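PDB 5LOY: designed Anbu Protein from Synthetic construct, which forms helical assemblies as a consensus-designed ancestral beta subunit, a proteasome precursor of the Ntn-hydrolase clan that probably acts in protein degradation. Local coordinates for residues G5-V13 against I160-A170. Sequence-based numbering, arbitrary orientation.
Sequences GIRLDEGLV and ITPDTSLEDAA
Ile160, just past helix 153-159, meets strand 5-8 through its CG2, 3.8 Å from CG2 of Ile6. The next turn, Thr161 to Thr164, is type I and folds against one branch of Leu8: its CD2 lies 3.4 Å from Thr161 O and touches Thr164 CB. Pro162 presents its carbonyl O to Asp9 N at 3.0 Å, in the carbonyl plane on a lone pair, with a nearly straight N-H (170°). A water spans the same gap, donating to Pro162 O and Thr164 O and accepting from Glu10 N, and so bridges this turn to the hairpin turn Leu8 to Gly11. Here the alpha-beta-beta-alpha sandwich of Ntn hydrolases packs helix 166-183 on one face of the sheet holding strands 2-8 and 11-21, near their hairpin turn; segment 166-170 runs 18° from parallel to strand 11-13, their axes 8.7 Å apart. Ser165 is the N-cap, its OG accepting from Asp168 N. Glu10 approaches that helix start with its chain extended (chi2 -177°), and OE1 takes Leu166 N at 3.0 Å, the N-H arriving from above the carboxylate plane; the helix N-terminus would probably favour this charge, partly offset by the nearby Glu167 carboxylate. Leu166 CD2 reaches Leu8 CD1 (3.7 Å) and passes over Gly11. Ala169 CB faces two methyls at once, Leu8 CD1 at 3.6 Å and Val13 CG2 at 3.9 Å, and Val13 CG1 extends to Ala170.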
ATOM      1  N   GLY A   5       3.469  10.984 -10.911  1.00 28.75           N
ATOM      2  CA  GLY A   5       4.277  11.572 -11.969  1.00 28.83           C
ATOM      3  C   GLY A   5       5.441  10.666 -12.235  1.00 29.29           C
ATOM      4  O   GLY A   5       6.054  10.127 -11.287  1.00 28.53           O
ATOM      5  N   ILE A   6       5.750  10.478 -13.525  1.00 31.19           N
ATOM      6  CA  ILE A   6       6.802   9.524 -13.947  1.00 32.38           C
ATOM      7  C   ILE A   6       7.706  10.176 -14.941  1.00 33.28           C
ATOM      8  O   ILE A   6       7.247  10.831 -15.848  1.00 35.77           O
ATOM      9  CB  ILE A   6       6.223   8.271 -14.611  1.00 32.58           C
ATOM     10  CG1 ILE A   6       5.213   7.608 -13.707  1.00 32.49           C
ATOM     11  CG2 ILE A   6       7.308   7.252 -14.890  1.00 34.04           C
ATOM     12  CD1 ILE A   6       4.517   6.447 -14.372  1.00 32.69           C
ATOM     13  N   ARG A   7       8.998   9.961 -14.794  1.00 36.04           N
ATOM     14  CA  ARG A   7       9.990  10.561 -15.674  1.00 38.59           C
ATOM     15  C   ARG A   7      10.855   9.519 -16.412  1.00 40.55           C
ATOM     16  O   ARG A   7      11.475   8.664 -15.797  1.00 42.76           O
ATOM     17  CB  ARG A   7      10.883  11.441 -14.840  1.00 40.94           C
ATOM     18  CG  ARG A   7      11.789  12.314 -15.681  1.00 47.03           C
ATOM     19  CD  ARG A   7      13.068  12.577 -14.944  1.00 50.87           C
ATOM     20  NE  ARG A   7      13.857  13.598 -15.608  1.00 55.85           N
ATOM     21  CZ  ARG A   7      15.173  13.762 -15.421  1.00 59.42           C
ATOM     22  NH1 ARG A   7      15.849  12.966 -14.585  1.00 56.14           N
ATOM     23  NH2 ARG A   7      15.814  14.721 -16.087  1.00 61.35           N
ATOM     24  N   LEU A   8      10.910   9.610 -17.734  1.00 43.06           N
ATOM     25  CA  LEU A   8      11.591   8.629 -18.575  1.00 44.32           C
ATOM     26  C   LEU A   8      12.482   9.329 -19.566  1.00 45.83           C
ATOM     27  O   LEU A   8      12.327  10.519 -19.815  1.00 43.96           O
ATOM     28  CB  LEU A   8      10.548   7.827 -19.340  1.00 46.14           C
ATOM     29  CG  LEU A   8       9.382   7.415 -18.450  1.00 46.18           C
ATOM     30  CD1 LEU A   8       8.101   7.380 -19.232  1.00 49.00           C
ATOM     31  CD2 LEU A   8       9.667   6.094 -17.794  1.00 46.83           C
ATOM     32  N   ASP A   9      13.408   8.588 -20.157  1.00 47.99           N
ATOM     33  CA  ASP A   9      14.243   9.150 -21.204  1.00 51.09           C
ATOM     34  C   ASP A   9      13.378   9.723 -22.314  1.00 49.81           C
ATOM     35  O   ASP A   9      13.664  10.801 -22.825  1.00 48.93           O
ATOM     36  CB  ASP A   9      15.214   8.102 -21.777  1.00 56.75           C
ATOM     37  CG  ASP A   9      16.343   7.728 -20.794  1.00 62.70           C
ATOM     38  OD1 ASP A   9      16.438   8.339 -19.694  1.00 63.21           O
ATOM     39  OD2 ASP A   9      17.132   6.798 -21.114  1.00 70.29           O
ATOM     40  N   GLU A  10      12.298   9.021 -22.654  1.00 48.81           N
ATOM     41  CA  GLU A  10      11.396   9.427 -23.740  1.00 50.11           C
ATOM     42  C   GLU A  10      10.481  10.626 -23.415  1.00 46.37           C
ATOM     43  O   GLU A  10       9.898  11.189 -24.326  1.00 45.63           O
ATOM     44  CB  GLU A  10      10.499   8.236 -24.147  1.00 54.72           C
ATOM     45  CG  GLU A  10      11.104   7.226 -25.127  1.00 58.68           C
ATOM     46  CD  GLU A  10      10.122   6.105 -25.555  1.00 63.01           C
ATOM     47  OE1 GLU A  10       8.869   6.222 -25.359  1.00 61.24           O
ATOM     48  OE2 GLU A  10      10.607   5.070 -26.106  1.00 66.87           O
ATOM     49  N   GLY A  11      10.318  10.981 -22.132  1.00 43.65           N
ATOM     50  CA  GLY A  11       9.358  12.018 -21.720  1.00 42.90           C
ATOM     51  C   GLY A  11       8.776  11.892 -20.307  1.00 41.48           C
ATOM     52  O   GLY A  11       9.455  11.474 -19.398  1.00 40.97           O
ATOM     53  N   LEU A  12       7.524  12.315 -20.121  1.00 41.67           N
ATOM     54  CA  LEU A  12       6.856  12.320 -18.812  1.00 39.41           C
ATOM     55  C   LEU A  12       5.435  11.782 -18.923  1.00 36.83           C
ATOM     56  O   LEU A  12       4.758  11.975 -19.941  1.00 36.90           O
ATOM     57  CB  LEU A  12       6.752  13.735 -18.263  1.00 41.30           C
ATOM     58  CG  LEU A  12       8.018  14.561 -18.055  1.00 45.73           C
ATOM     59  CD1 LEU A  12       7.695  16.047 -17.977  1.00 46.71           C
ATOM     60  CD2 LEU A  12       8.739  14.126 -16.787  1.00 44.74           C
ATOM     61  N   VAL A  13       4.971  11.164 -17.848  1.00 33.38           N
ATOM     62  CA  VAL A  13       3.593  10.703 -17.740  1.00 33.32           C
ATOM     63  C   VAL A  13       2.992  11.151 -16.396  1.00 31.47           C
ATOM     64  O   VAL A  13       3.615  10.978 -15.348  1.00 32.41           O
ATOM     65  CB  VAL A  13       3.543   9.176 -17.789  1.00 33.90           C
ATOM     66  CG1 VAL A  13       2.120   8.685 -17.582  1.00 34.33           C
ATOM     67  CG2 VAL A  13       4.096   8.666 -19.101  1.00 35.34           C
ATOM     68  N   ILE A 160       8.904   0.420 -13.754  1.00 35.49           N
ATOM     69  CA  ILE A 160       9.443   1.678 -14.263  1.00 35.62           C
ATOM     70  C   ILE A 160      10.961   1.764 -14.182  1.00 36.77           C
ATOM     71  O   ILE A 160      11.534   1.602 -13.123  1.00 36.68           O
ATOM     72  CB  ILE A 160       8.881   2.900 -13.529  1.00 34.80           C
ATOM     73  CG1 ILE A 160       7.334   2.933 -13.585  1.00 34.55           C
ATOM     74  CG2 ILE A 160       9.456   4.176 -14.124  1.00 35.50           C
ATOM     75  CD1 ILE A 160       6.715   2.988 -14.967  1.00 34.07           C
ATOM     76  N   THR A 161      11.596   2.008 -15.327  1.00 38.80           N
ATOM     77  CA  THR A 161      12.996   2.382 -15.401  1.00 40.53           C
ATOM     78  C   THR A 161      13.084   3.543 -16.376  1.00 42.91           C
ATOM     79  O   THR A 161      12.131   3.808 -17.114  1.00 43.01           O
ATOM     80  CB  THR A 161      13.908   1.238 -15.939  1.00 42.52           C
ATOM     81  OG1 THR A 161      13.768   1.115 -17.365  1.00 43.57           O
ATOM     82  CG2 THR A 161      13.613  -0.097 -15.256  1.00 39.62           C
ATOM     83  N   PRO A 162      14.227   4.244 -16.389  1.00 44.95           N
ATOM     84  CA  PRO A 162      14.427   5.321 -17.358  1.00 45.84           C
ATOM     85  C   PRO A 162      14.216   4.862 -18.799  1.00 48.69           C
ATOM     86  O   PRO A 162      13.871   5.660 -19.662  1.00 48.35           O
ATOM     87  CB  PRO A 162      15.893   5.689 -17.158  1.00 47.68           C
ATOM     88  CG  PRO A 162      16.222   5.270 -15.759  1.00 47.21           C
ATOM     89  CD  PRO A 162      15.340   4.119 -15.425  1.00 44.73           C
ATOM     90  N   ASP A 163      14.444   3.581 -19.063  1.00 51.00           N
ATOM     91  CA  ASP A 163      14.324   3.059 -20.417  1.00 54.10           C
ATOM     92  C   ASP A 163      12.886   2.681 -20.815  1.00 47.88           C
ATOM     93  O   ASP A 163      12.622   2.384 -21.951  1.00 46.58           O
ATOM     94  CB  ASP A 163      15.246   1.846 -20.571  1.00 62.76           C
ATOM     95  CG  ASP A 163      15.787   1.706 -21.983  1.00 76.85           C
ATOM     96  OD1 ASP A 163      16.191   2.729 -22.592  1.00 87.80           O
ATOM     97  OD2 ASP A 163      15.813   0.566 -22.498  1.00 89.31           O
ATOM     98  N   THR A 164      11.958   2.694 -19.873  1.00 44.39           N
ATOM     99  CA  THR A 164      10.582   2.308 -20.150  1.00 42.44           C
ATOM    100  C   THR A 164       9.946   3.243 -21.176  1.00 42.77           C
ATOM    101  O   THR A 164      10.196   4.449 -21.157  1.00 43.21           O
ATOM    102  CB  THR A 164       9.747   2.329 -18.860  1.00 38.92           C
ATOM    103  OG1 THR A 164      10.326   1.432 -17.895  1.00 39.16           O
ATOM    104  CG2 THR A 164       8.313   1.922 -19.128  1.00 38.65           C
ATOM    105  N   SER A 165       9.123   2.696 -22.061  1.00 42.53           N
ATOM    106  CA  SER A 165       8.480   3.509 -23.124  1.00 44.93           C
ATOM    107  C   SER A 165       7.308   4.298 -22.551  1.00 42.76           C
ATOM    108  O   SER A 165       6.777   3.937 -21.505  1.00 41.50           O
ATOM    109  CB  SER A 165       7.971   2.627 -24.260  1.00 45.32           C
ATOM    110  OG  SER A 165       6.830   1.883 -23.835  1.00 46.89           O
ATOM    111  N   LEU A 166       6.914   5.373 -23.223  1.00 42.62           N
ATOM    112  CA  LEU A 166       5.769   6.165 -22.764  1.00 41.74           C
ATOM    113  C   LEU A 166       4.513   5.327 -22.687  1.00 42.83           C
ATOM    114  O   LEU A 166       3.760   5.441 -21.725  1.00 40.81           O
ATOM    115  CB  LEU A 166       5.515   7.350 -23.683  1.00 42.63           C
ATOM    116  CG  LEU A 166       6.577   8.450 -23.663  1.00 44.64           C
ATOM    117  CD1 LEU A 166       6.220   9.507 -24.681  1.00 45.63           C
ATOM    118  CD2 LEU A 166       6.708   9.065 -22.269  1.00 44.96           C
ATOM    119  N   GLU A 167       4.311   4.459 -23.678  1.00 46.21           N
ATOM    120  CA  GLU A 167       3.146   3.579 -23.695  1.00 49.10           C
ATOM    121  C   GLU A 167       3.107   2.689 -22.437  1.00 44.20           C
ATOM    122  O   GLU A 167       2.093   2.637 -21.741  1.00 40.00           O
ATOM    123  CB  GLU A 167       3.111   2.694 -24.954  1.00 56.06           C
ATOM    124  CG  GLU A 167       3.222   3.444 -26.284  1.00 66.07           C
ATOM    125  CD  GLU A 167       4.678   3.623 -26.763  1.00 74.21           C
ATOM    126  OE1 GLU A 167       5.227   2.681 -27.393  1.00 78.54           O
ATOM    127  OE2 GLU A 167       5.285   4.693 -26.500  1.00 72.88           O
ATOM    128  N   ASP A 168       4.213   2.023 -22.129  1.00 42.31           N
ATOM    129  CA  ASP A 168       4.238   1.142 -20.961  1.00 41.68           C
ATOM    130  C   ASP A 168       4.090   1.893 -19.648  1.00 38.02           C
ATOM    131  O   ASP A 168       3.475   1.386 -18.714  1.00 36.44           O
ATOM    132  CB  ASP A 168       5.520   0.289 -20.920  1.00 43.65           C
ATOM    133  CG  ASP A 168       5.519  -0.828 -21.947  1.00 46.70           C
ATOM    134  OD1 ASP A 168       4.436  -1.145 -22.495  1.00 50.48           O
ATOM    135  OD2 ASP A 168       6.604  -1.391 -22.213  1.00 47.46           O
ATOM    136  N   ALA A 169       4.680   3.080 -19.551  1.00 37.60           N
ATOM    137  CA  ALA A 169       4.575   3.870 -18.315  1.00 36.32           C
ATOM    138  C   ALA A 169       3.143   4.295 -18.072  1.00 34.18           C
ATOM    139  O   ALA A 169       2.687   4.271 -16.921  1.00 33.16           O
ATOM    140  CB  ALA A 169       5.473   5.085 -18.367  1.00 36.90           C
ATOM    141  N   ALA A 170       2.426   4.641 -19.139  1.00 33.57           N
ATOM    142  CA  ALA A 170       1.000   4.936 -19.004  1.00 34.11           C
ATOM    143  C   ALA A 170       0.185   3.709 -18.578  1.00 35.05           C
ATOM    144  O   ALA A 170      -0.672   3.810 -17.668  1.00 34.12           O
ATOM    145  CB  ALA A 170       0.447   5.528 -20.267  1.00 35.06           C
TER
HETATM  146  O   HOH W   1      12.242   5.904 -22.015  1.00 44.35           O